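Local coordinates for protein glycosyl hydrolase family 26 (Bacteroides ovatus, PDB 4ZXO) that probably hydrolyses beta-mannans such as galactomannan, as a GH26 beta-mannanase encoded in a polysaccharide utilization locus of a gut bacterium, at residues I276-L287 against Q318-F327; D64-G72 against E137-F145. All coordinates share one frame; numbering follows the deposited sequence.

In the fold
Contact 1 (276-287 with 318-327) joins two helix starts late in the sequence, and contact 2 (64-72 with 137-145) seats a loop that follows strand 60-64 on helix 132-147. Both illustrate how helices and loops are fitted round the parallel strands of a beta/alpha barrel, at distant points of one chain. Their centres are about 36 Å apart, on opposite sides of the chain's centre, and their nearest atoms are about 19 Å apart, so neither touches the other. The side chain of Phe327, in contact 1, is about 8 Å from a bound potassium ion; Ser328, Ser330 and Ile333 belong to that metal site.

Contact 1. Residues I276-L287 against Q318-F327; sequences IPDSLWWTGTLL and QVSADDFVKF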
loop_
_atom_site.group_PDB
_atom_site.type_symbol
_atom_site.label_atom_id
_atom_site.label_comp_id
_atom_site.label_asym_id
_atom_site.label_seq_id
_atom_site.Cartn_x
_atom_site.Cartn_y
_atom_site.Cartn_z
ATOM N N ILE A 276 11.241 11.840 11.091
ATOM C CA ILE A 276 11.614 12.969 10.222
ATOM C C ILE A 276 12.443 14.051 10.905
ATOM O O ILE A 276 11.964 15.191 11.098
ATOM C CB ILE A 276 10.348 13.671 9.583
ATOM C CG1 ILE A 276 9.261 12.654 9.241
ATOM C CG2 ILE A 276 10.774 14.345 8.298
ATOM C CD1 ILE A 276 7.943 12.897 9.968
ATOM N N PRO A 277 13.697 13.725 11.257
ATOM C CA PRO A 277 14.499 14.675 12.044
ATOM C C PRO A 277 14.980 15.845 11.189
ATOM O O PRO A 277 15.506 16.818 11.735
ATOM C CB PRO A 277 15.699 13.861 12.486
ATOM C CG PRO A 277 15.482 12.456 12.066
ATOM C CD PRO A 277 14.335 12.398 11.140
ATOM N N ASP A 278 14.870 15.698 9.863
ATOM C CA ASP A 278 15.266 16.718 8.905
ATOM C C ASP A 278 14.098 17.637 8.724
ATOM O O ASP A 278 13.067 17.204 8.186
ATOM C CB ASP A 278 15.627 16.039 7.583
ATOM C CG ASP A 278 15.965 17.004 6.458
ATOM O OD1 ASP A 278 15.869 18.231 6.620
ATOM O OD2 ASP A 278 16.349 16.496 5.367
ATOM N N SER A 279 14.258 18.881 9.177
ATOM C CA SER A 279 13.127 19.796 9.216
ATOM C C SER A 279 12.655 20.193 7.794
ATOM O O SER A 279 11.525 20.748 7.627
ATOM C CB SER A 279 13.496 21.016 10.027
ATOM O OG SER A 279 14.458 21.802 9.347
ATOM N N LEU A 280 13.488 19.901 6.784
ATOM C CA LEU A 280 13.176 20.235 5.383
ATOM C C LEU A 280 13.050 18.987 4.537
ATOM O O LEU A 280 13.273 19.038 3.333
ATOM C CB LEU A 280 14.256 21.131 4.776
ATOM C CG LEU A 280 14.431 22.499 5.444
ATOM C CD1 LEU A 280 15.558 23.258 4.804
ATOM C CD2 LEU A 280 13.144 23.288 5.314
ATOM N N TRP A 281 12.684 17.868 5.157
ATOM C CA TRP A 281 12.701 16.597 4.397
ATOM C C TRP A 281 11.743 16.595 3.230
ATOM O O TRP A 281 12.077 16.105 2.147
ATOM C CB TRP A 281 12.371 15.391 5.280
ATOM C CG TRP A 281 12.639 14.084 4.587
ATOM C CD1 TRP A 281 13.864 13.560 4.298
ATOM C CD2 TRP A 281 11.679 13.155 4.108
ATOM N NE1 TRP A 281 13.733 12.372 3.655
ATOM C CE2 TRP A 281 12.396 12.088 3.521
ATOM C CE3 TRP A 281 10.276 13.128 4.086
ATOM C CZ2 TRP A 281 11.764 10.988 2.925
ATOM C CZ3 TRP A 281 9.624 11.991 3.495
ATOM C CH2 TRP A 281 10.395 10.938 2.940
ATOM N N TRP A 282 10.555 17.147 3.446
ATOM C CA TRP A 282 9.467 17.037 2.455
ATOM C C TRP A 282 9.773 17.796 1.164
ATOM O O TRP A 282 9.661 17.226 0.068
ATOM C CB TRP A 282 8.152 17.551 3.073
ATOM C CG TRP A 282 7.822 16.800 4.311
ATOM C CD1 TRP A 282 8.079 17.177 5.603
ATOM C CD2 TRP A 282 7.291 15.479 4.379
ATOM N NE1 TRP A 282 7.722 16.163 6.479
ATOM C CE2 TRP A 282 7.191 15.125 5.753
ATOM C CE3 TRP A 282 6.829 14.585 3.418
ATOM C CZ2 TRP A 282 6.726 13.886 6.181
ATOM C CZ3 TRP A 282 6.332 13.358 3.840
ATOM C CH2 TRP A 282 6.293 13.022 5.223
ATOM N N THR A 283 10.153 19.080 1.279
ATOM C CA THR A 283 10.476 19.843 0.071
ATOM C C THR A 283 11.907 19.732 -0.333
ATOM O O THR A 283 12.254 19.981 -1.489
ATOM C CB THR A 283 10.174 21.363 0.203
ATOM O OG1 THR A 283 10.990 21.954 1.243
ATOM C CG2 THR A 283 8.692 21.550 0.528
ATOM N N GLY A 284 12.758 19.360 0.604
ATOM C CA GLY A 284 14.170 19.357 0.290
ATOM C C GLY A 284 14.729 18.030 -0.154
ATOM O O GLY A 284 15.774 17.983 -0.771
ATOM N N THR A 285 14.051 16.950 0.192
ATOM C CA THR A 285 14.497 15.601 -0.218
ATOM C C THR A 285 13.417 14.858 -1.007
ATOM O O THR A 285 13.651 14.456 -2.133
ATOM C CB THR A 285 14.907 14.783 1.006
ATOM O OG1 THR A 285 15.997 15.454 1.640
ATOM C CG2 THR A 285 15.407 13.411 0.624
ATOM N N LEU A 286 12.232 14.677 -0.433
ATOM C CA LEU A 286 11.241 13.833 -1.106
ATOM C C LEU A 286 10.698 14.446 -2.414
ATOM O O LEU A 286 10.697 13.805 -3.492
ATOM C CB LEU A 286 10.077 13.568 -0.159
ATOM C CG LEU A 286 8.992 12.665 -0.737
ATOM C CD1 LEU A 286 9.420 11.239 -1.029
ATOM C CD2 LEU A 286 7.740 12.595 0.147
ATOM N N LEU A 287 10.194 15.667 -2.329
ATOM C CA LEU A 287 9.524 16.280 -3.505
ATOM C C LEU A 287 10.434 16.395 -4.716
ATOM O O LEU A 287 10.022 16.042 -5.818
ATOM C CB LEU A 287 8.960 17.636 -3.119
ATOM C CG LEU A 287 8.096 18.306 -4.220
ATOM C CD1 LEU A 287 6.898 17.425 -4.688
ATOM C CD2 LEU A 287 7.573 19.668 -3.758
ATOM N N GLN A 318 5.959 18.950 15.379
ATOM C CA GLN A 318 7.079 18.121 14.938
ATOM C C GLN A 318 7.981 18.972 14.060
ATOM O O GLN A 318 7.478 19.864 13.353
ATOM C CB GLN A 318 6.560 16.877 14.198
ATOM C CG GLN A 318 7.574 15.695 14.145
ATOM C CD GLN A 318 8.551 15.824 12.978
ATOM O OE1 GLN A 318 8.203 16.430 11.945
ATOM N NE2 GLN A 318 9.763 15.225 13.108
ATOM N N VAL A 319 9.301 18.731 14.105
ATOM C CA VAL A 319 10.242 19.666 13.479
ATOM C C VAL A 319 10.050 19.833 11.991
ATOM O O VAL A 319 10.373 20.903 11.467
ATOM C CB VAL A 319 11.731 19.293 13.752
ATOM C CG1 VAL A 319 12.058 19.395 15.273
ATOM C CG2 VAL A 319 12.122 17.946 13.172
ATOM N N SER A 320 9.467 18.832 11.305
ATOM C CA SER A 320 9.281 18.954 9.855
ATOM C C SER A 320 7.893 19.450 9.485
ATOM O O SER A 320 7.584 19.535 8.310
ATOM C CB SER A 320 9.528 17.622 9.124
ATOM O OG SER A 320 8.446 16.676 9.277
ATOM N N ALA A 321 7.076 19.826 10.468
ATOM C CA ALA A 321 5.666 20.120 10.140
ATOM C C ALA A 321 5.444 21.321 9.226
ATOM O O ALA A 321 4.678 21.223 8.260
ATOM C CB ALA A 321 4.864 20.309 11.410
ATOM N N ASP A 322 6.120 22.428 9.492
ATOM C CA ASP A 322 5.956 23.587 8.618
ATOM C C ASP A 322 6.350 23.248 7.188
ATOM O O ASP A 322 5.692 23.665 6.249
ATOM C CB ASP A 322 6.796 24.760 9.114
ATOM C CG ASP A 322 6.245 25.364 10.380
ATOM O OD1 ASP A 322 5.063 25.135 10.681
ATOM O OD2 ASP A 322 7.002 26.094 11.060
ATOM N N ASP A 323 7.408 22.457 7.024
ATOM C CA ASP A 323 7.848 22.117 5.672
ATOM C C ASP A 323 6.850 21.157 5.004
ATOM O O ASP A 323 6.673 21.197 3.785
ATOM C CB ASP A 323 9.248 21.479 5.703
ATOM C CG ASP A 323 9.789 21.228 4.318
ATOM O OD1 ASP A 323 10.021 22.215 3.603
ATOM O OD2 ASP A 323 10.017 20.045 3.965
ATOM N N PHE A 324 6.237 20.258 5.785
ATOM C CA PHE A 324 5.181 19.418 5.252
ATOM C C PHE A 324 4.017 20.281 4.742
ATOM O O PHE A 324 3.398 19.958 3.725
ATOM C CB PHE A 324 4.686 18.452 6.323
ATOM C CG PHE A 324 3.612 17.532 5.827
ATOM C CD1 PHE A 324 3.927 16.455 5.001
ATOM C CD2 PHE A 324 2.285 17.777 6.127
ATOM C CE1 PHE A 324 2.936 15.603 4.536
ATOM C CE2 PHE A 324 1.265 16.940 5.632
ATOM C CZ PHE A 324 1.612 15.829 4.849
ATOM N N VAL A 325 3.688 21.346 5.473
ATOM C CA VAL A 325 2.625 22.239 4.982
ATOM C C VAL A 325 3.015 22.796 3.601
ATOM O O VAL A 325 2.207 22.778 2.688
ATOM C CB VAL A 325 2.331 23.388 5.947
ATOM C CG1 VAL A 325 1.348 24.404 5.272
ATOM C CG2 VAL A 325 1.676 22.830 7.243
ATOM N N LYS A 326 4.264 23.253 3.453
ATOM C CA LYS A 326 4.727 23.778 2.181
ATOM C C LYS A 326 4.665 22.700 1.066
ATOM O O LYS A 326 4.251 22.958 -0.067
ATOM C CB LYS A 326 6.148 24.319 2.343
ATOM C CG LYS A 326 6.801 24.865 1.085
ATOM C CD LYS A 326 8.133 25.581 1.438
ATOM C CE LYS A 326 9.207 25.528 0.344
ATOM N NZ LYS A 326 8.661 25.968 -0.966
ATOM N N PHE A 327 5.121 21.503 1.407
ATOM C CA PHE A 327 5.023 20.348 0.504
ATOM C C PHE A 327 3.593 20.093 0.065
ATOM O O PHE A 327 3.318 19.840 -1.112
ATOM C CB PHE A 327 5.597 19.150 1.254
ATOM C CG PHE A 327 5.323 17.787 0.662
ATOM C CD1 PHE A 327 6.155 17.244 -0.328
ATOM C CD2 PHE A 327 4.240 17.038 1.119
ATOM C CE1 PHE A 327 5.936 15.938 -0.815
ATOM C CE2 PHE A 327 3.990 15.746 0.605
ATOM C CZ PHE A 327 4.847 15.198 -0.366
HETATM O O HOH W 1 9.680 22.278 8.974
#
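The indole of Trp282 meets Phe324 and Ser320 in two ways, through a face and through an edge. Over one face, the edge of the Phe324 ring comes in with CD1 3.6 Å from Trp282 CD2, an edge-to-face pair with planes at 75°, while Phe324 CB makes a CH-pi contact with the five-membered ring. In the ring plane, Trp282 NE1 donates to Ser320 OG at 2.9 Å. That hydroxyl in turn donates to Gln318 OE1, a relay that fixes the serine's rotation, and Gln318 NE2 gives a nearly straight bond to Ile276 O. The edge of Trp282 is also turned toward the face of Phe327, which fits as a knob among Trp282, Thr283, Leu286 and Leu287.

Asp323 meets the first turn of helix 281-290, giving a backbone N-H there an acceptor. With CG anti to its backbone N (chi1 -175°), the carboxylate reaches across: OD2 accepts from Thr283 N at 2.9 Å, and OD1 takes the hydroxyl of Thr283 OG1 at 2.6 Å through its syn lone pair. Both oxygens are thus held.

Segments 281-287 and 321-327 cross at 61°, their axes 7.9 Å apart at closest approach. Behind them, Phe324 packs on helix 49-54 and Phe29, Leu286 on helix 241-262, and Phe327 and Leu287 on Ile333 of strand 333-334.

Contact 2. Residues D64-G72 against E137-F145; sequences DLGEIELGG and EWIDRVADF
Glu69 CB lies over one face of the Trp138 indole, 3.3 Å from Trp138 CG, a bump set on a flat surface. The methylene makes a CH-pi contact over the five-membered ring, and so toward one side of the whole indole, and Glu69 CG follows across Trp138 CD2 and CE3. A CG set between the backbone N and the carbonyl carbon (chi1 56°), with a further bend at chi2, carries the Glu69 carboxylate away from the helix, where Trp102 NE1 and Arg105 N bind it.

Further along helix 132-147, Val142 and Phe145, about one turn apart, bound a hollow that Ile68 and Leu65 enter. Ile68 parts its two branches: CG2 meets Val142 CG2 at 3.7 Å, and CD1 comes within 3.3 Å of Phe145 CB. Beside it Leu65 straddles the same two residues, CD1 against Val142 CG1 and CD2 3.6 Å from Phe145 CE2.

Near the Glu69 end, Arg141 NH2 donates to Glu69 O at 2.6 Å with a bent angle of 138°, and the same nitrogen forms a salt bridge with Glu137 OE2. Gly71 CA lies over the centre of one guanidinium face, Glu137 CD over the opposite one. Were Trp138 replaced by an alanine, the methylenes of Glu69 would probably lose their flat support and a gap would open beside the short 3-10 segment.

Phe81 of helix 81-93 touches both Ile68 and Phe145. The loop follows strand 60-64 at its C-terminal end and packs on helix 132-147 outside the sheet, consistent with the beta/alpha barrel of the TIM-barrel clan that includes GH26.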
loop_
_atom_site.group_PDB
_atom_site.type_symbol
_atom_site.label_atom_id
_atom_site.label_comp_id
_atom_site.label_asym_id
_atom_site.label_seq_id
_atom_site.Cartn_x
_atom_site.Cartn_y
_atom_site.Cartn_z
ATOM N N ASP A 64 -3.793 -2.342 7.549
ATOM C CA ASP A 64 -3.245 -3.706 7.401
ATOM C C ASP A 64 -4.238 -4.737 7.853
ATOM O O ASP A 64 -4.958 -4.539 8.835
ATOM C CB ASP A 64 -1.944 -3.829 8.184
ATOM C CG ASP A 64 -1.037 -4.941 7.629
ATOM O OD1 ASP A 64 -0.194 -4.610 6.765
ATOM O OD2 ASP A 64 -1.228 -6.141 7.959
ATOM N N LEU A 65 -4.304 -5.832 7.092
ATOM C CA LEU A 65 -5.210 -6.938 7.430
ATOM C C LEU A 65 -4.523 -8.084 8.200
ATOM O O LEU A 65 -5.158 -9.082 8.498
ATOM C CB LEU A 65 -5.876 -7.486 6.180
ATOM C CG LEU A 65 -6.721 -6.481 5.436
ATOM C CD1 LEU A 65 -7.400 -7.140 4.219
ATOM C CD2 LEU A 65 -7.750 -5.764 6.370
ATOM N N GLY A 66 -3.257 -7.912 8.567
ATOM C CA GLY A 66 -2.556 -8.958 9.289
ATOM C C GLY A 66 -3.339 -9.399 10.506
ATOM O O GLY A 66 -3.807 -8.561 11.304
ATOM N N GLU A 67 -3.468 -10.726 10.626
ATOM C CA GLU A 67 -4.207 -11.488 11.676
ATOM C C GLU A 67 -5.688 -11.613 11.393
ATOM O O GLU A 67 -6.377 -12.316 12.119
ATOM C CB GLU A 67 -3.965 -10.946 13.103
ATOM C CG GLU A 67 -2.481 -10.997 13.466
ATOM C CD GLU A 67 -2.221 -10.730 14.926
ATOM O OE1 GLU A 67 -3.158 -10.744 15.764
ATOM O OE2 GLU A 67 -1.056 -10.547 15.278
ATOM N N ILE A 68 -6.210 -11.050 10.299
ATOM C CA ILE A 68 -7.596 -11.378 9.945
ATOM C C ILE A 68 -7.732 -12.865 9.745
ATOM O O ILE A 68 -8.803 -13.450 10.060
ATOM C CB ILE A 68 -8.093 -10.577 8.707
ATOM C CG1 ILE A 68 -9.663 -10.559 8.691
ATOM C CG2 ILE A 68 -7.477 -11.146 7.396
ATOM C CD1 ILE A 68 -10.228 -9.432 7.912
ATOM N N GLU A 69 -6.658 -13.504 9.284
ATOM C CA GLU A 69 -6.667 -14.943 9.018
ATOM C C GLU A 69 -6.874 -15.769 10.283
ATOM O O GLU A 69 -7.212 -16.974 10.179
ATOM C CB GLU A 69 -5.349 -15.362 8.368
ATOM C CG GLU A 69 -4.062 -15.012 9.168
ATOM C CD GLU A 69 -3.570 -13.571 8.998
ATOM O OE1 GLU A 69 -4.288 -12.727 8.417
ATOM O OE2 GLU A 69 -2.446 -13.279 9.517
ATOM N N LEU A 70 -6.577 -15.171 11.453
ATOM C CA LEU A 70 -6.776 -15.862 12.738
ATOM C C LEU A 70 -8.206 -15.816 13.233
ATOM O O LEU A 70 -8.533 -16.442 14.248
ATOM C CB LEU A 70 -5.890 -15.279 13.788
ATOM C CG LEU A 70 -4.397 -15.313 13.461
ATOM C CD1 LEU A 70 -3.548 -14.790 14.636
ATOM C CD2 LEU A 70 -3.896 -16.695 13.121
ATOM N N GLY A 71 -9.080 -15.112 12.552
ATOM C CA GLY A 71 -10.499 -15.115 12.956
ATOM C C GLY A 71 -10.856 -14.251 14.164
ATOM O O GLY A 71 -11.977 -14.342 14.705
ATOM N N GLY A 72 -9.906 -13.421 14.606
ATOM C CA GLY A 72 -10.143 -12.532 15.738
ATOM C C GLY A 72 -10.694 -11.189 15.347
ATOM O O GLY A 72 -11.088 -10.968 14.198
ATOM N N GLU A 137 -8.106 -20.867 3.039
ATOM C CA GLU A 137 -9.082 -20.386 4.031
ATOM C C GLU A 137 -8.674 -18.971 4.505
ATOM O O GLU A 137 -9.526 -18.102 4.655
ATOM C CB GLU A 137 -9.148 -21.383 5.190
ATOM C CG GLU A 137 -10.064 -20.992 6.339
ATOM C CD GLU A 137 -9.285 -20.929 7.638
ATOM O OE1 GLU A 137 -8.736 -21.980 8.152
ATOM O OE2 GLU A 137 -9.198 -19.795 8.133
ATOM N N TRP A 138 -7.365 -18.768 4.698
ATOM C CA TRP A 138 -6.846 -17.458 5.123
ATOM C C TRP A 138 -7.133 -16.397 4.065
ATOM O O TRP A 138 -7.586 -15.321 4.389
ATOM C CB TRP A 138 -5.341 -17.540 5.406
ATOM C CG TRP A 138 -5.048 -18.249 6.731
ATOM C CD1 TRP A 138 -5.918 -18.947 7.537
ATOM C CD2 TRP A 138 -3.800 -18.248 7.375
ATOM N NE1 TRP A 138 -5.252 -19.381 8.665
ATOM C CE2 TRP A 138 -3.952 -18.939 8.601
ATOM C CE3 TRP A 138 -2.562 -17.662 7.050
ATOM C CZ2 TRP A 138 -2.900 -19.102 9.508
ATOM C CZ3 TRP A 138 -1.475 -17.833 7.943
ATOM C CH2 TRP A 138 -1.661 -18.534 9.178
ATOM N N ILE A 139 -6.904 -16.728 2.792
ATOM C CA ILE A 139 -7.166 -15.779 1.732
ATOM C C ILE A 139 -8.695 -15.503 1.697
ATOM O O ILE A 139 -9.092 -14.361 1.508
ATOM C CB ILE A 139 -6.656 -16.271 0.391
ATOM C CG1 ILE A 139 -5.104 -16.348 0.397
ATOM C CG2 ILE A 139 -7.111 -15.344 -0.744
ATOM C CD1 ILE A 139 -4.517 -17.275 -0.744
ATOM N N ASP A 140 -9.525 -16.517 1.932
ATOM C CA ASP A 140 -10.964 -16.354 1.907
ATOM C C ASP A 140 -11.398 -15.412 3.022
ATOM O O ASP A 140 -12.373 -14.676 2.875
ATOM C CB ASP A 140 -11.681 -17.720 2.054
ATOM C CG ASP A 140 -11.625 -18.536 0.793
ATOM O OD1 ASP A 140 -11.128 -18.044 -0.262
ATOM O OD2 ASP A 140 -12.194 -19.648 0.802
ATOM N N ARG A 141 -10.662 -15.400 4.126
ATOM C CA ARG A 141 -10.981 -14.490 5.242
ATOM C C ARG A 141 -10.703 -13.058 4.830
ATOM O O ARG A 141 -11.495 -12.138 5.120
ATOM C CB ARG A 141 -10.180 -14.873 6.530
ATOM C CG ARG A 141 -10.748 -16.192 7.186
ATOM C CD ARG A 141 -9.944 -16.811 8.373
ATOM N NE ARG A 141 -10.892 -17.469 9.279
ATOM C CZ ARG A 141 -10.570 -18.269 10.294
ATOM N NH1 ARG A 141 -11.552 -18.754 11.053
ATOM N NH2 ARG A 141 -9.284 -18.572 10.573
ATOM N N VAL A 142 -9.592 -12.840 4.129
ATOM C CA VAL A 142 -9.370 -11.532 3.487
ATOM C C VAL A 142 -10.491 -11.203 2.490
ATOM O O VAL A 142 -11.035 -10.086 2.477
ATOM C CB VAL A 142 -8.008 -11.520 2.743
ATOM C CG1 VAL A 142 -7.900 -10.261 1.838
ATOM C CG2 VAL A 142 -6.863 -11.570 3.765
ATOM N N ALA A 143 -10.858 -12.171 1.643
ATOM C CA ALA A 143 -11.926 -11.918 0.656
ATOM C C ALA A 143 -13.235 -11.459 1.333
ATOM O O ALA A 143 -13.868 -10.453 0.916
ATOM C CB ALA A 143 -12.160 -13.173 -0.191
ATOM N N ASP A 144 -13.621 -12.161 2.399
ATOM C CA ASP A 144 -14.850 -11.788 3.101
ATOM C C ASP A 144 -14.781 -10.369 3.706
ATOM O O ASP A 144 -15.786 -9.622 3.662
ATOM C CB ASP A 144 -15.138 -12.772 4.220
ATOM C CG ASP A 144 -15.619 -14.113 3.723
ATOM O OD1 ASP A 144 -16.072 -14.205 2.559
ATOM O OD2 ASP A 144 -15.536 -15.069 4.515
ATOM N N PHE A 145 -13.603 -9.971 4.215
ATOM C CA PHE A 145 -13.467 -8.605 4.692
ATOM C C PHE A 145 -13.623 -7.611 3.537
ATOM O O PHE A 145 -14.331 -6.616 3.653
ATOM C CB PHE A 145 -12.139 -8.392 5.386
ATOM C CG PHE A 145 -12.014 -7.013 5.935
ATOM C CD1 PHE A 145 -12.633 -6.673 7.109
ATOM C CD2 PHE A 145 -11.291 -6.045 5.276
ATOM C CE1 PHE A 145 -12.522 -5.369 7.620
ATOM C CE2 PHE A 145 -11.170 -4.740 5.784
ATOM C CZ PHE A 145 -11.800 -4.418 6.950
#